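Local coordinates for uncharacterized protein TP-0789 domain-containing protein (Nitrosomonas europaea ATCC 19718, PDB 3BUU), which is of unknown function but belongs to the LolA superfamily, whose members include periplasmic carriers of lipoproteins, and so may bind lipid-like cargo, at residues E41-Y46 against I60-S65; E18-Q23 against L205-M210; R121-D126 against L148-Q153. All coordinates share one frame; numbering follows the deposited sequence. Where two conformers were deposited one is given.

Contact 1: residues E41-Y46 against I60-S65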
loop_
_atom_site.group_PDB
_atom_site.type_symbol
_atom_site.label_atom_id
_atom_site.label_comp_id
_atom_site.label_asym_id
_atom_site.label_seq_id
_atom_site.Cartn_x
_atom_site.Cartn_y
_atom_site.Cartn_z
ATOM N N GLU A 41 -4.282 19.098 -1.373
ATOM C CA GLU A 41 -3.124 18.830 -2.214
ATOM C C GLU A 41 -3.580 18.764 -3.671
ATOM O O GLU A 41 -4.739 18.424 -3.938
ATOM C CB GLU A 41 -2.467 17.499 -1.777
ATOM C CG GLU A 41 -2.081 17.408 -0.277
ATOM C CD GLU A 41 -1.075 18.450 0.160
ATOM O OE1 GLU A 41 -0.195 18.795 -0.656
ATOM O OE2 GLU A 41 -1.170 18.937 1.319
ATOM N N ASP A 42 -2.670 19.050 -4.607
ATOM C CA ASP A 42 -2.882 18.710 -6.001
ATOM C C ASP A 42 -3.100 17.193 -6.120
ATOM O O ASP A 42 -2.670 16.410 -5.276
ATOM C CB ASP A 42 -1.628 19.052 -6.798
ATOM C CG ASP A 42 -1.308 20.532 -6.809
ATOM O OD1 ASP A 42 -2.236 21.373 -6.706
ATOM O OD2 ASP A 42 -0.107 20.844 -6.932
ATOM N N LEU A 43 -3.760 16.740 -7.172
ATOM C CA LEU A 43 -3.962 15.286 -7.336
ATOM C C LEU A 43 -2.594 14.649 -7.682
ATOM O O LEU A 43 -1.832 15.268 -8.400
ATOM C CB LEU A 43 -4.966 15.070 -8.474
ATOM C CG LEU A 43 -5.023 13.728 -9.207
ATOM C CD1 LEU A 43 -5.626 12.649 -8.374
ATOM C CD2 LEU A 43 -5.812 13.841 -10.497
ATOM N N TYR A 44 -2.293 13.465 -7.152
ATOM C CA TYR A 44 -1.131 12.706 -7.549
ATOM C C TYR A 44 -1.602 11.470 -8.291
ATOM O O TYR A 44 -2.640 10.877 -7.939
ATOM C CB TYR A 44 -0.320 12.285 -6.310
ATOM C CG TYR A 44 0.579 13.371 -5.739
ATOM C CD1 TYR A 44 1.941 13.237 -5.821
ATOM C CD2 TYR A 44 0.074 14.569 -5.199
ATOM C CE1 TYR A 44 2.809 14.209 -5.333
ATOM C CE2 TYR A 44 0.924 15.556 -4.712
ATOM C CZ TYR A 44 2.293 15.367 -4.795
ATOM O OH TYR A 44 3.150 16.355 -4.346
ATOM N N ARG A 45 -0.870 11.073 -9.320
ATOM C CA ARG A 45 -1.178 9.823 -10.008
ATOM C C ARG A 45 0.091 9.053 -10.253
ATOM O O ARG A 45 1.153 9.669 -10.499
ATOM C CB ARG A 45 -1.869 10.101 -11.349
ATOM C CG ARG A 45 -3.238 10.739 -11.287
ATOM C CD ARG A 45 -3.879 10.634 -12.673
ATOM N NE ARG A 45 -5.044 11.493 -12.819
ATOM C CZ ARG A 45 -6.291 11.073 -12.645
ATOM N NH1 ARG A 45 -6.523 9.816 -12.285
ATOM N NH2 ARG A 45 -7.311 11.905 -12.805
ATOM N N TYR A 46 -0.032 7.724 -10.190
ATOM C CA TYR A 46 1.099 6.826 -10.317
ATOM C C TYR A 46 0.739 5.652 -11.186
ATOM O O TYR A 46 -0.401 5.206 -11.204
ATOM C CB TYR A 46 1.486 6.237 -8.948
ATOM C CG TYR A 46 1.838 7.295 -7.925
ATOM C CD1 TYR A 46 3.135 7.708 -7.738
ATOM C CD2 TYR A 46 0.842 7.890 -7.134
ATOM C CE1 TYR A 46 3.447 8.683 -6.809
ATOM C CE2 TYR A 46 1.167 8.854 -6.191
ATOM C CZ TYR A 46 2.448 9.238 -6.043
ATOM O OH TYR A 46 2.761 10.207 -5.119
ATOM N N ILE A 60 5.614 8.251 -11.046
ATOM C CA ILE A 60 4.685 9.378 -10.884
ATOM C C ILE A 60 4.348 9.976 -12.223
ATOM O O ILE A 60 5.236 10.242 -13.039
ATOM C CB ILE A 60 5.183 10.459 -9.944
ATOM C CG1 ILE A 60 4.087 11.514 -9.698
ATOM C CG2 ILE A 60 6.412 11.059 -10.442
ATOM C CD1 ILE A 60 4.205 12.190 -8.406
ATOM N N THR A 61 3.069 10.185 -12.463
ATOM C CA THR A 61 2.649 10.764 -13.712
ATOM C C THR A 61 2.087 12.190 -13.531
ATOM O O THR A 61 2.066 12.958 -14.486
ATOM C CB THR A 61 1.633 9.848 -14.427
ATOM O OG1 THR A 61 0.488 9.676 -13.608
ATOM C CG2 THR A 61 2.206 8.470 -14.772
ATOM N N GLU A 62 1.578 12.532 -12.353
ATOM C CA GLU A 62 1.115 13.901 -12.072
ATOM C C GLU A 62 1.283 14.074 -10.561
ATOM O O GLU A 62 1.191 13.083 -9.831
ATOM C CB GLU A 62 -0.367 14.133 -12.494
ATOM C CG GLU A 62 -0.800 13.524 -13.853
ATOM C CD GLU A 62 -2.306 13.338 -14.032
ATOM O OE1 GLU A 62 -3.076 13.619 -13.090
ATOM O OE2 GLU A 62 -2.714 12.888 -15.128
ATOM N N PRO A 63 1.488 15.313 -10.068
ATOM C CA PRO A 63 1.493 16.594 -10.842
ATOM C C PRO A 63 2.749 16.782 -11.674
ATOM O O PRO A 63 3.735 16.097 -11.451
ATOM C CB PRO A 63 1.411 17.663 -9.774
ATOM C CG PRO A 63 1.657 17.040 -8.491
ATOM C CD PRO A 63 1.718 15.537 -8.633
ATOM N N ALA A 64 2.686 17.708 -12.633
ATOM C CA ALA A 64 3.780 17.968 -13.566
ATOM C C ALA A 64 5.095 18.268 -12.870
ATOM O O ALA A 64 6.157 17.872 -13.368
ATOM C CB ALA A 64 3.421 19.096 -14.459
ATOM N N SER A 65 5.029 18.919 -11.703
ATOM C CA SER A 65 6.253 19.290 -10.964
ATOM C C SER A 65 7.032 18.051 -10.517
ATOM O O SER A 65 8.234 18.141 -10.244
ATOM C CB SER A 65 5.942 20.191 -9.749
ATOM O OG SER A 65 4.986 19.608 -8.873
#
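Arg45 carries CG anti to its carbonyl carbon (chi1 -65°), as does Glu62 in the one of its two conformers described here, and the two side chains leave the hairpin side by side, pointing the same way. Extended from CG to NE, the arginine brings NE 2.9 Å from Glu62 OE1 in a salt bridge made by that conformer. Its hydrogen bond is bent and weak: the acceptor lies near the guanidinium plane, at its edge, while the carboxylate is turned 84° to that plane. The same oxygen also touches Arg45 CD, and Leu43 CD2, two residues earlier on the same chain, lies beside it. Beneath this pair the backbones of 41-46 and 60-65 form one end of the antiparallel hairpin of strands 39-51 and 55-62, interrupted by a classic beta bulge in which Thr61 and Glu62 both face Arg45. Arg45 O receives a nearly straight bond from Thr61 N (2.8 Å, 174°) and weak ones from Glu62 N and Thr61 OG1, while Arg45 N donates to Glu62 O at 2.9 Å. The bulge shifts the register by one residue, so that Tyr46 pairs with Ile60. On the face bearing Tyr46 and Ile60, aromatic packing replaces charge. Ile60 CG1 is anti to its backbone N, and CD1 beyond it reaches both tyrosines, 3.6 Å from Tyr44 CD1 and 3.9 Å from Tyr46 CE1. Pro63, which follows a cis peptide bond, lays CD over the centre of the Tyr44 ring in a CH-pi contact, 3.6 Å from the centroid and nearly on the ring normal. The same CD lies 3.6 Å from Leu43 O. Thr98 of strand 96-98 touches both tyrosines, and strand 26-36 pairs with strand 39-51 along its other edge.

Contact 2: residues E18-Q23 against L205-M210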
loop_
_atom_site.group_PDB
_atom_site.type_symbol
_atom_site.label_atom_id
_atom_site.label_comp_id
_atom_site.label_asym_id
_atom_site.label_seq_id
_atom_site.Cartn_x
_atom_site.Cartn_y
_atom_site.Cartn_z
ATOM N N GLU A 18 -4.994 -11.874 -0.830
ATOM C CA GLU A 18 -5.377 -12.321 -2.157
ATOM C C GLU A 18 -6.656 -11.659 -2.670
ATOM O O GLU A 18 -6.857 -11.618 -3.877
ATOM C CB GLU A 18 -5.428 -13.825 -2.220
ATOM C CG GLU A 18 -6.624 -14.415 -1.687
ATOM C CD GLU A 18 -6.562 -15.944 -1.685
ATOM O OE1 GLU A 18 -5.522 -16.518 -2.080
ATOM O OE2 GLU A 18 -7.546 -16.570 -1.293
ATOM N N ILE A 19 -7.475 -11.113 -1.769
ATOM C CA ILE A 19 -8.593 -10.287 -2.171
ATOM C C ILE A 19 -8.113 -8.893 -2.601
ATOM O O ILE A 19 -8.611 -8.350 -3.585
ATOM C CB ILE A 19 -9.646 -10.267 -1.075
ATOM C CG1 ILE A 19 -10.348 -11.625 -1.056
ATOM C CG2 ILE A 19 -10.599 -9.088 -1.236
ATOM C CD1 ILE A 19 -11.143 -11.862 0.210
ATOM N N ARG A 20 -7.195 -8.316 -1.842
ATOM C CA ARG A 20 -6.702 -7.001 -2.177
ATOM C C ARG A 20 -6.048 -6.996 -3.565
ATOM O O ARG A 20 -6.362 -6.123 -4.387
ATOM C CB ARG A 20 -5.721 -6.586 -1.101
ATOM C CG ARG A 20 -4.931 -5.272 -1.348
ATOM C CD ARG A 20 -5.731 -3.991 -1.164
ATOM N NE ARG A 20 -4.747 -2.897 -1.083
ATOM C CZ ARG A 20 -4.584 -1.870 -1.939
ATOM N NH1 ARG A 20 -5.360 -1.721 -3.049
ATOM N NH2 ARG A 20 -3.602 -1.000 -1.677
ATOM N N PHE A 21 -5.129 -7.921 -3.801
ATOM C CA PHE A 21 -4.384 -7.910 -5.074
ATOM C C PHE A 21 -4.151 -9.324 -5.563
ATOM O O PHE A 21 -4.015 -10.258 -4.789
ATOM C CB PHE A 21 -2.983 -7.296 -4.926
ATOM C CG PHE A 21 -2.928 -5.811 -4.780
ATOM C CD1 PHE A 21 -3.623 -4.967 -5.638
ATOM C CD2 PHE A 21 -2.089 -5.238 -3.847
ATOM C CE1 PHE A 21 -3.478 -3.568 -5.556
ATOM C CE2 PHE A 21 -1.955 -3.845 -3.774
ATOM C CZ PHE A 21 -2.653 -3.027 -4.631
ATOM N N PRO A 22 -4.041 -9.475 -6.900
ATOM C CA PRO A 22 -3.590 -10.733 -7.432
ATOM C C PRO A 22 -2.257 -11.124 -6.831
ATOM O O PRO A 22 -1.397 -10.248 -6.607
ATOM C CB PRO A 22 -3.413 -10.446 -8.903
ATOM C CG PRO A 22 -4.134 -9.241 -9.186
ATOM C CD PRO A 22 -4.246 -8.455 -7.946
ATOM N N GLN A 23 -2.070 -12.419 -6.575
ATOM C CA GLN A 23 -0.793 -12.931 -6.074
ATOM C C GLN A 23 0.036 -13.314 -7.285
ATOM O O GLN A 23 0.281 -14.492 -7.568
ATOM C CB GLN A 23 -1.013 -14.094 -5.097
ATOM C CG GLN A 23 -1.904 -13.636 -3.911
ATOM C CD GLN A 23 -1.258 -12.547 -3.087
ATOM O OE1 GLN A 23 -0.214 -12.798 -2.474
ATOM N NE2 GLN A 23 -1.795 -11.327 -3.137
ATOM N N LEU A 205 -7.332 6.946 -2.200
ATOM C CA LEU A 205 -6.582 6.219 -3.233
ATOM C C LEU A 205 -7.533 5.434 -4.083
ATOM O O LEU A 205 -8.246 4.576 -3.561
ATOM C CB LEU A 205 -5.583 5.225 -2.606
ATOM C CG LEU A 205 -4.460 5.801 -1.763
ATOM C CD1 LEU A 205 -4.935 6.221 -0.380
ATOM C CD2 LEU A 205 -3.367 4.800 -1.637
ATOM N N ASP A 206 -7.562 5.720 -5.389
ATOM C CA ASP A 206 -8.404 4.980 -6.305
ATOM C C ASP A 206 -7.543 4.214 -7.294
ATOM O O ASP A 206 -6.647 4.779 -7.964
ATOM C CB ASP A 206 -9.316 5.942 -7.071
ATOM C CG ASP A 206 -10.444 6.464 -6.197
ATOM O OD1 ASP A 206 -11.137 5.635 -5.547
ATOM O OD2 ASP A 206 -10.667 7.680 -6.145
ATOM N N TYR A 207 -7.836 2.926 -7.402
ATOM C CA TYR A 207 -7.087 1.972 -8.219
ATOM C C TYR A 207 -7.837 1.705 -9.480
ATOM O O TYR A 207 -9.031 1.406 -9.397
ATOM C CB TYR A 207 -6.859 0.645 -7.478
ATOM C CG TYR A 207 -5.958 0.823 -6.332
ATOM C CD1 TYR A 207 -4.642 0.472 -6.433
ATOM C CD2 TYR A 207 -6.428 1.383 -5.114
ATOM C CE1 TYR A 207 -3.751 0.669 -5.321
ATOM C CE2 TYR A 207 -5.586 1.581 -4.035
ATOM C CZ TYR A 207 -4.261 1.258 -4.149
ATOM O OH TYR A 207 -3.453 1.460 -3.047
ATOM N N SER A 208 -7.169 1.750 -10.633
ATOM C CA SER A 208 -7.850 1.543 -11.927
ATOM C C SER A 208 -6.936 0.798 -12.861
ATOM O O SER A 208 -5.703 0.799 -12.729
ATOM C CB SER A 208 -8.303 2.876 -12.488
ATOM O OG SER A 208 -7.231 3.703 -12.773
ATOM N N ASP A 209 -7.575 0.215 -13.868
ATOM C CA ASP A 209 -6.915 -0.516 -14.946
ATOM C C ASP A 209 -5.913 -1.541 -14.435
ATOM O O ASP A 209 -4.794 -1.639 -14.954
ATOM C CB ASP A 209 -6.259 0.451 -15.914
ATOM C CG ASP A 209 -5.982 -0.220 -17.262
ATOM O OD1 ASP A 209 -6.652 -1.237 -17.603
ATOM O OD2 ASP A 209 -5.071 0.205 -17.966
HETATM N N MSE A 210 -6.318 -2.316 -13.463
HETATM C CA MSE A 210 -5.498 -3.391 -12.980
HETATM C C MSE A 210 -5.394 -4.482 -14.042
HETATM O O MSE A 210 -6.414 -4.929 -14.555
HETATM C CB MSE A 210 -6.101 -3.927 -11.693
HETATM C CG MSE A 210 -5.184 -4.862 -10.955
HETATM SE SE MSE A 210 -5.923 -5.491 -9.265
HETATM C CE MSE A 210 -5.918 -3.853 -8.306
#
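Arg20 reaches from the last turn of helix 9-20 to Tyr207 on strand 202-212, its guanidinium set at 79° to the phenol ring. NH1 is the bump: it sits 3.3 Å above one ring face, displaced toward the rim and 3.4 Å from Tyr207 CZ, while NH2 lies 2.8 Å from Tyr207 OH. Arg20 CZ, 4.4 Å from the ring centroid of Tyr207, makes an off-centre cation-pi contact. Arg20 CG lies over one face of the Phe21 ring, toward its rim; the chain bends at chi2 (75°), which turns CD. Here the end of the N-terminal helix packs against the concave side of the curved antiparallel strands, consistent with the half-barrel of LolA-like proteins. Phe21, the first residue past the helix, drives its rim into the angle between Tyr207 and Met210. Its CZ packs over one face of the Arg20 guanidinium, 3.3 Å above the plane, and comes 3.9 Å from Tyr207 CE1 in an offset edge-to-face pair with planes at 70°. Met210, a selenomethionine, sets CE 3.7 Å from Phe21 CE1, in the ring plane; its bend at chi3 turns CE to Phe21, while SE rests 3.7 Å from Pro22 CD. Ile106 of helix 103-107 also packs on Tyr207.

Contact 3: residues R121-D126 against L148-Q153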
loop_
_atom_site.group_PDB
_atom_site.type_symbol
_atom_site.label_atom_id
_atom_site.label_comp_id
_atom_site.label_asym_id
_atom_site.label_seq_id
_atom_site.Cartn_x
_atom_site.Cartn_y
_atom_site.Cartn_z
ATOM N N ARG A 121 -8.359 -10.154 18.651
ATOM C CA ARG A 121 -9.706 -10.314 19.147
ATOM C C ARG A 121 -10.627 -10.467 17.958
ATOM O O ARG A 121 -10.237 -10.161 16.837
ATOM C CB ARG A 121 -10.142 -9.104 20.013
ATOM C CG ARG A 121 -10.169 -7.792 19.255
ATOM C CD ARG A 121 -10.594 -6.610 20.139
ATOM N NE ARG A 121 -10.520 -5.314 19.399
ATOM C CZ ARG A 121 -9.493 -4.461 19.378
ATOM N NH1 ARG A 121 -8.397 -4.681 20.088
ATOM N NH2 ARG A 121 -9.570 -3.368 18.614
ATOM N N ASN A 122 -11.842 -10.914 18.217
ATOM C CA ASN A 122 -12.940 -10.765 17.276
ATOM C C ASN A 122 -13.785 -9.574 17.646
ATOM O O ASN A 122 -13.909 -9.280 18.827
ATOM C CB ASN A 122 -13.722 -12.093 17.250
ATOM C CG ASN A 122 -12.884 -13.237 16.627
ATOM O OD1 ASN A 122 -12.286 -13.072 15.592
ATOM N ND2 ASN A 122 -12.784 -14.354 17.317
ATOM N N GLU A 123 -14.343 -8.872 16.671
ATOM C CA GLU A 123 -15.244 -7.755 16.928
ATOM C C GLU A 123 -16.477 -7.861 16.060
ATOM O O GLU A 123 -16.384 -8.247 14.907
ATOM C CB GLU A 123 -14.584 -6.415 16.574
ATOM C CG GLU A 123 -13.638 -5.835 17.533
ATOM C CD GLU A 123 -13.178 -4.412 17.225
ATOM O OE1 GLU A 123 -13.736 -3.674 16.385
ATOM O OE2 GLU A 123 -12.236 -4.030 17.938
ATOM N N SER A 124 -17.616 -7.499 16.624
ATOM C CA SER A 124 -18.859 -7.388 15.901
ATOM C C SER A 124 -19.135 -5.905 15.723
ATOM O O SER A 124 -19.051 -5.128 16.663
ATOM C CB SER A 124 -19.999 -7.996 16.730
ATOM O OG SER A 124 -19.729 -9.348 17.045
ATOM N N ILE A 125 -19.448 -5.499 14.521
ATOM C CA ILE A 125 -19.799 -4.125 14.302
ATOM C C ILE A 125 -21.035 -4.401 13.475
ATOM O O ILE A 125 -20.933 -4.757 12.294
ATOM C CB ILE A 125 -18.649 -3.310 13.580
ATOM C CG1 ILE A 125 -17.308 -3.358 14.349
ATOM C CG2 ILE A 125 -19.063 -1.862 13.303
ATOM C CD1 ILE A 125 -16.103 -2.724 13.588
ATOM N N ASP A 126 -22.201 -4.284 14.140
ATOM C CA ASP A 126 -23.514 -4.639 13.557
ATOM C C ASP A 126 -23.799 -6.146 13.373
ATOM O O ASP A 126 -23.545 -6.917 14.295
ATOM C CB ASP A 126 -23.814 -3.811 12.302
ATOM C CG ASP A 126 -25.160 -3.063 12.388
ATOM O OD1 ASP A 126 -26.077 -3.440 13.177
ATOM O OD2 ASP A 126 -25.272 -2.079 11.630
ATOM N N LEU A 148 -3.129 -3.147 13.025
ATOM C CA LEU A 148 -4.286 -3.969 13.358
ATOM C C LEU A 148 -5.166 -3.971 12.129
ATOM O O LEU A 148 -5.521 -2.919 11.618
ATOM C CB LEU A 148 -5.056 -3.397 14.566
ATOM C CG LEU A 148 -4.288 -3.313 15.879
ATOM C CD1 LEU A 148 -5.252 -2.876 16.976
ATOM C CD2 LEU A 148 -3.554 -4.584 16.211
ATOM N N LEU A 149 -5.502 -5.163 11.648
ATOM C CA LEU A 149 -6.267 -5.337 10.423
ATOM C C LEU A 149 -7.568 -6.074 10.732
ATOM O O LEU A 149 -7.537 -7.174 11.287
ATOM C CB LEU A 149 -5.439 -6.136 9.396
ATOM C CG LEU A 149 -6.148 -6.393 8.054
ATOM C CD1 LEU A 149 -6.373 -5.125 7.264
ATOM C CD2 LEU A 149 -5.375 -7.417 7.258
ATOM N N TRP A 150 -8.696 -5.463 10.375
ATOM C CA TRP A 150 -10.001 -6.086 10.486
ATOM C C TRP A 150 -10.302 -6.832 9.192
ATOM O O TRP A 150 -10.272 -6.225 8.109
ATOM C CB TRP A 150 -11.076 -5.022 10.706
ATOM C CG TRP A 150 -11.244 -4.508 12.100
ATOM C CD1 TRP A 150 -12.345 -4.684 12.868
ATOM C CD2 TRP A 150 -10.338 -3.699 12.872
ATOM N NE1 TRP A 150 -12.170 -4.078 14.090
ATOM C CE2 TRP A 150 -10.937 -3.492 14.123
ATOM C CE3 TRP A 150 -9.070 -3.156 12.633
ATOM C CZ2 TRP A 150 -10.354 -2.754 15.134
ATOM C CZ3 TRP A 150 -8.443 -2.405 13.660
ATOM C CH2 TRP A 150 -9.115 -2.219 14.898
ATOM N N VAL A 151 -10.626 -8.112 9.306
ATOM C CA VAL A 151 -10.916 -8.975 8.180
ATOM C C VAL A 151 -12.303 -9.564 8.420
ATOM O O VAL A 151 -12.563 -10.175 9.467
ATOM C CB VAL A 151 -9.844 -10.074 8.037
ATOM C CG1 VAL A 151 -10.217 -10.990 6.870
ATOM C CG2 VAL A 151 -8.477 -9.479 7.800
ATOM N N ASN A 152 -13.198 -9.373 7.457
ATOM C CA ASN A 152 -14.561 -9.909 7.603
ATOM C C ASN A 152 -14.528 -11.423 7.714
ATOM O O ASN A 152 -13.919 -12.105 6.888
ATOM C CB ASN A 152 -15.338 -9.490 6.361
ATOM C CG ASN A 152 -16.821 -9.590 6.538
ATOM O OD1 ASN A 152 -17.308 -10.577 7.012
ATOM N ND2 ASN A 152 -17.536 -8.596 6.110
ATOM N N GLN A 153 -15.192 -11.975 8.727
ATOM C CA GLN A 153 -15.171 -13.425 8.917
ATOM C C GLN A 153 -15.940 -14.136 7.827
ATOM O O GLN A 153 -15.705 -15.309 7.571
ATOM C CB GLN A 153 -15.774 -13.809 10.245
ATOM C CG GLN A 153 -14.956 -13.321 11.445
ATOM C CD GLN A 153 -15.476 -13.851 12.755
ATOM O OE1 GLN A 153 -16.417 -14.644 12.792
ATOM N NE2 GLN A 153 -14.927 -13.363 13.839
#
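Glu123 OE2 is gripped by two nitrogens of Arg121, NE at 2.6 Å and NH2 at 2.8 Å, while the other carboxylate oxygen, OE1, takes the indole N-H of Trp150. Both arginine donors lie in the guanidinium plane; NE uses the anti lone pair of OE2, and NH2 meets that oxygen nearly along its C-O axis. This side-on salt bridge limits the rotation of the carboxylate. Trp150 NE1 donates to Glu123 OE1 over 2.8 Å in a fairly straight bond (163°), the oxygen lying in the ring plane but approached from above the plane of the carboxylate. The carboxylate and indole planes are 72° apart. The positive charge of Arg121 would be expected to moderate the negative charge beside the indole. Arg121 NH2 also comes 3.6 Å from Trp150 CZ2, and Ile125 CD1 lies 4.2 Å from Trp150 NE1 on the other flank of Glu123. At the surface, Asn122 OD1 stands 3.2 Å from Gln153 NE2, the two amides turned 75° apart. Strand 128-137 runs between the edge strand 115-125 and strand 146-152, so these side chains bridge over it; Lys160 of strand 158-164 makes a cation-pi contact with Trp150, and helix 9-20 touches Leu149 and Val151.

How the contacts relate
Contact 2 is the buried one, its centre about 10 Å from that of the chain; contact 1 is partly buried and contact 3 lies at the surface, their centres about 35 Å apart on opposite sides of the chain's centre. All three reach the same run of antiparallel strands: contact 1 joins adjacent strands through backbone bonds, contact 3 links next-but-one strands through side chains alone, and contact 2 brings helix 9-20 onto the strands. That helix also reaches strand 146-152, while strand 26-36 lies between the strands of contacts 1 and 2. The buried contact sets arginine against an aromatic face; the outer ones pair it with glutamate, across strands in contact 1, within one in contact 3.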